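Long-range contacts in serine racemase (PDB 4ECL), which belongs to the alanine racemase family and forms the cytoplasmic part of VanTG, joining a TIM-barrel domain to a beta-rich C-terminal domain: residues L112-G117 with L149-V154; A249-I254 with L276-P281. All blocks are in the same frame, centred on the assembly; numbering follows the deposited sequence.

Contact 1 of 2, residues L112-G117 with L149-V154; sequences LLNKQG and LKHIKV
Leu113 meets Ile152 methyl to methyl. Its CD2 lies 4.1 Å from Ile152 CD1, and the two side chains cross at about a right angle. The same Ile152 CD1 also lies against the backbone of Asn114.

Asn114 carries the polar part. With CG anti to the backbone N (chi1 -176°), the amide can reach the loop before strand 152-158. OD1 accepts a hydrogen bond from the backbone N of His151, 2.8 Å away, with 153° at the hydrogen. The donor lies in the carbonyl plane. The other branch, ND2, rests on Leu149, with 3.4 Å between ND2 and Leu149 CD2. A water lies near both ND2 and Lys150 N and accepts a weak bond from each. Asn114 CB packs on Ile152 CG1 at 4.0 Å.

Gly117 closes a type I turn that begins at Asn114. Its N bonds to Asn114 O, and its phi is positive. It presents its CA to the face of the His151 imidazole, a CH-pi contact of 3.9 Å from CA to the ring centroid, 15° off the normal. Gly117 O lies over the same face, nearer the rim. Lys150 CG lies over the opposite face, so the ring is sandwiched. Asp119 further fixes it by a hydrogen bond to ND1.

This joins the C-terminal end of helix 107-114 to the loop entering strand 152-158, at the N-terminal side of the parallel strands of the TIM barrel. Leu113 also packs on helix 92-97 and on Ile120 of strand 120-127. That strand is a parallel neighbour of 152-158, and Ile152 touches its Ala122.

Contact 2 of 2, residues A249-I254 with L276-P281; sequences AKVVLI and LIAILP
Val251 straddles Ala278 with its two methyls. CG1 lies 3.9 Å and CG2 4.0 Å from Ala278 CB, so the small alanine methyl sits in the fork of the valine. CG2 also meets Leu280 CD2 at 3.8 Å, the two side chains meeting at a slant. Further along this side, Ile254 CG2 packs on Leu276 CD2.

Val252 is the bump on the other side. Its CG1 lies beside the backbone N (chi1 -66°), and CG2 takes the crowded position between N and the carbonyl carbon. CG2 lies 3.2 Å from Ile279 O and also touches Ile279 CG2, the side chains crossing at about a right angle. CG1 rests on the Pro281 ring, 3.8 Å from its CG. The same ring fits against the chain at Lys250, with only 3.0 Å between Pro281 CD and Lys250 O.

Two backbone hydrogen bonds hold the strands: Val252 N to Ile279 O at 2.9 Å, nearly straight, and Ile279 N to Leu253 O at 2.8 Å. Val252 and Leu253 both face Ile279, a bulge-like break in strand 245-257. Beyond it Ile254 and Ala278 form a regular antiparallel non-hydrogen-bonded pair.

These are antiparallel neighbours in the mixed sheet of the family's C-terminal domain. Strand 317-320 flanks 275-280 on the other side, bringing Val319 and Leu317 to Ala278 and Leu280. Val252, Leu253 and Ile279 also pack on Tyr86, Asp106 and Arg132 of the second subunit. The chemistry between the side chains is apolar throughout. Cohesion between the two segments therefore rests on branched side chains fitting together and on backbone bonds, with no salt bridge.

Contact 1 and contact 2 belong to different domains and do not touch. Their centres are 57 Å apart and their nearest atoms about 42 Å apart, on opposite sides of the chain's centre. They follow one another in sequence. Contact 1 lies in the barrel, on the side where strand 152-158 begins. Contact 2 lies in the mixed sheet of the C-terminal domain. In relatives the active site lies at the C-terminal ends of the barrel strands, near the subunit interface, so contact 1 is probably on the far side from it. Contact 2 touches the second subunit; contact 1 does not.

Contact 1 of 2, residues L112-G117 with L149-V154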
# COMPACT_ATOMS: atom_id res chain seq x y z
N LEU A 112 -3.32 30.60 14.27
CA LEU A 112 -2.95 29.62 15.28
C LEU A 112 -1.48 29.21 15.20
O LEU A 112 -0.82 29.02 16.23
CB LEU A 112 -3.84 28.39 15.15
CG LEU A 112 -3.76 27.32 16.25
CD1 LEU A 112 -3.96 27.94 17.62
CD2 LEU A 112 -4.81 26.25 16.01
N LEU A 113 -0.97 29.06 13.98
CA LEU A 113 0.44 28.75 13.80
C LEU A 113 1.33 29.91 14.24
O LEU A 113 2.40 29.70 14.83
CB LEU A 113 0.73 28.41 12.32
CG LEU A 113 2.13 27.89 12.02
CD1 LEU A 113 2.35 26.53 12.65
CD2 LEU A 113 2.37 27.83 10.52
N ASN A 114 0.88 31.13 13.95
CA ASN A 114 1.59 32.35 14.33
C ASN A 114 1.71 32.47 15.84
O ASN A 114 2.74 32.89 16.37
CB ASN A 114 0.88 33.58 13.76
CG ASN A 114 1.63 34.88 14.03
OD1 ASN A 114 2.84 34.97 13.82
ND2 ASN A 114 0.91 35.90 14.49
N LYS A 115 0.64 32.09 16.54
CA LYS A 115 0.58 32.23 17.99
C LYS A 115 1.53 31.30 18.72
O LYS A 115 1.80 31.49 19.90
CB LYS A 115 -0.85 32.02 18.49
CG LYS A 115 -1.79 33.12 18.03
CD LYS A 115 -3.22 32.86 18.46
CE LYS A 115 -4.09 34.06 18.15
NZ LYS A 115 -3.66 35.27 18.91
N GLN A 116 2.05 30.30 18.01
CA GLN A 116 3.00 29.38 18.63
C GLN A 116 4.33 30.08 18.95
O GLN A 116 5.11 29.61 19.77
CB GLN A 116 3.22 28.15 17.75
CG GLN A 116 1.92 27.45 17.37
CD GLN A 116 1.04 27.15 18.57
OE1 GLN A 116 1.47 26.47 19.51
NE2 GLN A 116 -0.19 27.65 18.55
N GLY A 117 4.56 31.22 18.30
CA GLY A 117 5.71 32.06 18.61
C GLY A 117 7.00 31.72 17.88
O GLY A 117 8.04 32.35 18.13
N LEU A 149 1.43 38.68 9.64
CA LEU A 149 1.65 37.90 10.86
C LEU A 149 3.12 37.93 11.28
O LEU A 149 4.02 37.69 10.48
CB LEU A 149 1.17 36.47 10.67
CG LEU A 149 -0.34 36.42 10.48
CD1 LEU A 149 -0.79 35.06 9.97
CD2 LEU A 149 -1.02 36.75 11.79
N LYS A 150 3.34 38.23 12.56
CA LYS A 150 4.67 38.49 13.12
C LYS A 150 5.69 37.36 12.95
O LYS A 150 6.87 37.62 12.70
CB LYS A 150 4.51 38.84 14.61
CG LYS A 150 5.77 38.81 15.44
CD LYS A 150 5.41 39.11 16.90
CE LYS A 150 6.61 39.07 17.82
NZ LYS A 150 6.21 39.34 19.23
N HIS A 151 5.25 36.12 13.06
CA HIS A 151 6.19 35.00 13.04
C HIS A 151 6.15 34.20 11.74
O HIS A 151 6.95 33.29 11.55
CB HIS A 151 5.96 34.08 14.23
CG HIS A 151 6.25 34.72 15.55
ND1 HIS A 151 7.54 34.94 16.00
CD2 HIS A 151 5.43 35.19 16.52
CE1 HIS A 151 7.50 35.52 17.18
NE2 HIS A 151 6.23 35.68 17.52
N ILE A 152 5.22 34.55 10.86
CA ILE A 152 5.08 33.85 9.58
C ILE A 152 5.64 34.71 8.46
O ILE A 152 5.12 35.80 8.20
CB ILE A 152 3.61 33.56 9.25
CG1 ILE A 152 2.91 32.88 10.43
CG2 ILE A 152 3.49 32.74 7.98
CD1 ILE A 152 3.66 31.74 11.03
N LYS A 153 6.68 34.23 7.78
CA LYS A 153 7.21 34.93 6.62
C LYS A 153 6.67 34.31 5.33
O LYS A 153 7.06 33.21 4.95
CB LYS A 153 8.74 34.91 6.61
CG LYS A 153 9.35 35.75 5.49
CD LYS A 153 9.12 37.24 5.75
CE LYS A 153 9.07 38.04 4.46
NZ LYS A 153 7.88 37.69 3.63
N VAL A 154 5.76 35.01 4.66
CA VAL A 154 5.14 34.44 3.47
C VAL A 154 6.08 34.58 2.28
O VAL A 154 6.36 35.69 1.81
CB VAL A 154 3.76 35.05 3.20
CG1 VAL A 154 3.08 34.36 2.05
CG2 VAL A 154 2.91 34.93 4.44
O HOH W 1 1.01 39.32 14.66

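Contact 2 of 2, residues A249-I254 with L276-P281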
# COMPACT_ATOMS: atom_id res chain seq x y z
N ALA A 249 10.59 -9.34 -10.05
CA ALA A 249 10.50 -10.45 -9.09
C ALA A 249 11.11 -11.72 -9.68
O ALA A 249 10.97 -11.98 -10.87
CB ALA A 249 9.04 -10.68 -8.67
N LYS A 250 11.78 -12.50 -8.83
CA LYS A 250 12.45 -13.73 -9.28
C LYS A 250 11.63 -14.99 -9.04
O LYS A 250 11.15 -15.22 -7.93
CB LYS A 250 13.84 -13.85 -8.64
CG LYS A 250 14.86 -12.92 -9.31
CD LYS A 250 16.15 -12.82 -8.53
CE LYS A 250 17.09 -11.82 -9.17
NZ LYS A 250 18.38 -11.74 -8.43
N VAL A 251 11.50 -15.81 -10.08
CA VAL A 251 10.79 -17.09 -10.01
C VAL A 251 11.35 -17.98 -8.90
O VAL A 251 12.56 -18.17 -8.78
CB VAL A 251 10.89 -17.89 -11.34
CG1 VAL A 251 10.16 -19.20 -11.21
CG2 VAL A 251 10.35 -17.07 -12.51
N VAL A 252 10.46 -18.53 -8.08
CA VAL A 252 10.89 -19.37 -6.96
C VAL A 252 10.54 -20.83 -7.18
O VAL A 252 11.02 -21.70 -6.46
CB VAL A 252 10.25 -18.91 -5.64
CG1 VAL A 252 10.76 -17.53 -5.28
CG2 VAL A 252 8.74 -18.91 -5.78
N LEU A 253 9.70 -21.09 -8.18
CA LEU A 253 9.29 -22.45 -8.50
C LEU A 253 8.64 -22.54 -9.87
O LEU A 253 7.96 -21.62 -10.30
CB LEU A 253 8.31 -22.99 -7.46
CG LEU A 253 8.03 -24.47 -7.73
CD1 LEU A 253 9.27 -25.28 -7.39
CD2 LEU A 253 6.80 -25.00 -7.02
N ILE A 254 8.87 -23.67 -10.54
CA ILE A 254 8.17 -23.98 -11.78
C ILE A 254 7.42 -25.27 -11.57
O ILE A 254 7.94 -26.20 -10.98
CB ILE A 254 9.13 -24.08 -12.99
CG1 ILE A 254 9.70 -22.69 -13.33
CG2 ILE A 254 8.42 -24.61 -14.22
CD1 ILE A 254 11.19 -22.58 -13.13
N LEU A 276 3.10 -25.14 -17.91
CA LEU A 276 4.16 -24.82 -16.98
C LEU A 276 3.79 -23.52 -16.26
O LEU A 276 3.44 -22.52 -16.91
CB LEU A 276 5.48 -24.65 -17.71
CG LEU A 276 6.19 -25.95 -18.08
CD1 LEU A 276 7.42 -25.65 -18.94
CD2 LEU A 276 6.58 -26.70 -16.82
N ILE A 277 3.89 -23.55 -14.94
CA ILE A 277 3.57 -22.38 -14.12
C ILE A 277 4.78 -21.89 -13.35
O ILE A 277 5.47 -22.68 -12.70
CB ILE A 277 2.43 -22.71 -13.12
CG1 ILE A 277 1.10 -22.84 -13.85
CG2 ILE A 277 2.33 -21.65 -12.03
CD1 ILE A 277 0.83 -21.70 -14.80
N ALA A 278 5.05 -20.59 -13.42
CA ALA A 278 6.11 -20.03 -12.59
C ALA A 278 5.49 -19.32 -11.41
O ALA A 278 4.53 -18.56 -11.55
CB ALA A 278 6.98 -19.09 -13.39
N ILE A 279 6.06 -19.54 -10.24
CA ILE A 279 5.57 -18.87 -9.04
C ILE A 279 6.48 -17.69 -8.73
O ILE A 279 7.70 -17.85 -8.61
CB ILE A 279 5.52 -19.83 -7.85
CG1 ILE A 279 4.67 -21.06 -8.19
CG2 ILE A 279 4.98 -19.13 -6.63
CD1 ILE A 279 3.23 -20.71 -8.52
N LEU A 280 5.88 -16.51 -8.60
CA LEU A 280 6.58 -15.28 -8.24
C LEU A 280 6.25 -14.88 -6.80
O LEU A 280 5.09 -14.90 -6.40
CB LEU A 280 6.18 -14.15 -9.18
CG LEU A 280 6.52 -14.32 -10.66
CD1 LEU A 280 6.01 -13.13 -11.46
CD2 LEU A 280 8.02 -14.50 -10.86
N PRO A 281 7.27 -14.51 -6.03
CA PRO A 281 7.12 -14.17 -4.62
C PRO A 281 6.75 -12.71 -4.47
O PRO A 281 7.42 -11.96 -3.76
CB PRO A 281 8.52 -14.42 -4.07
CG PRO A 281 9.41 -14.02 -5.23
CD PRO A 281 8.66 -14.38 -6.48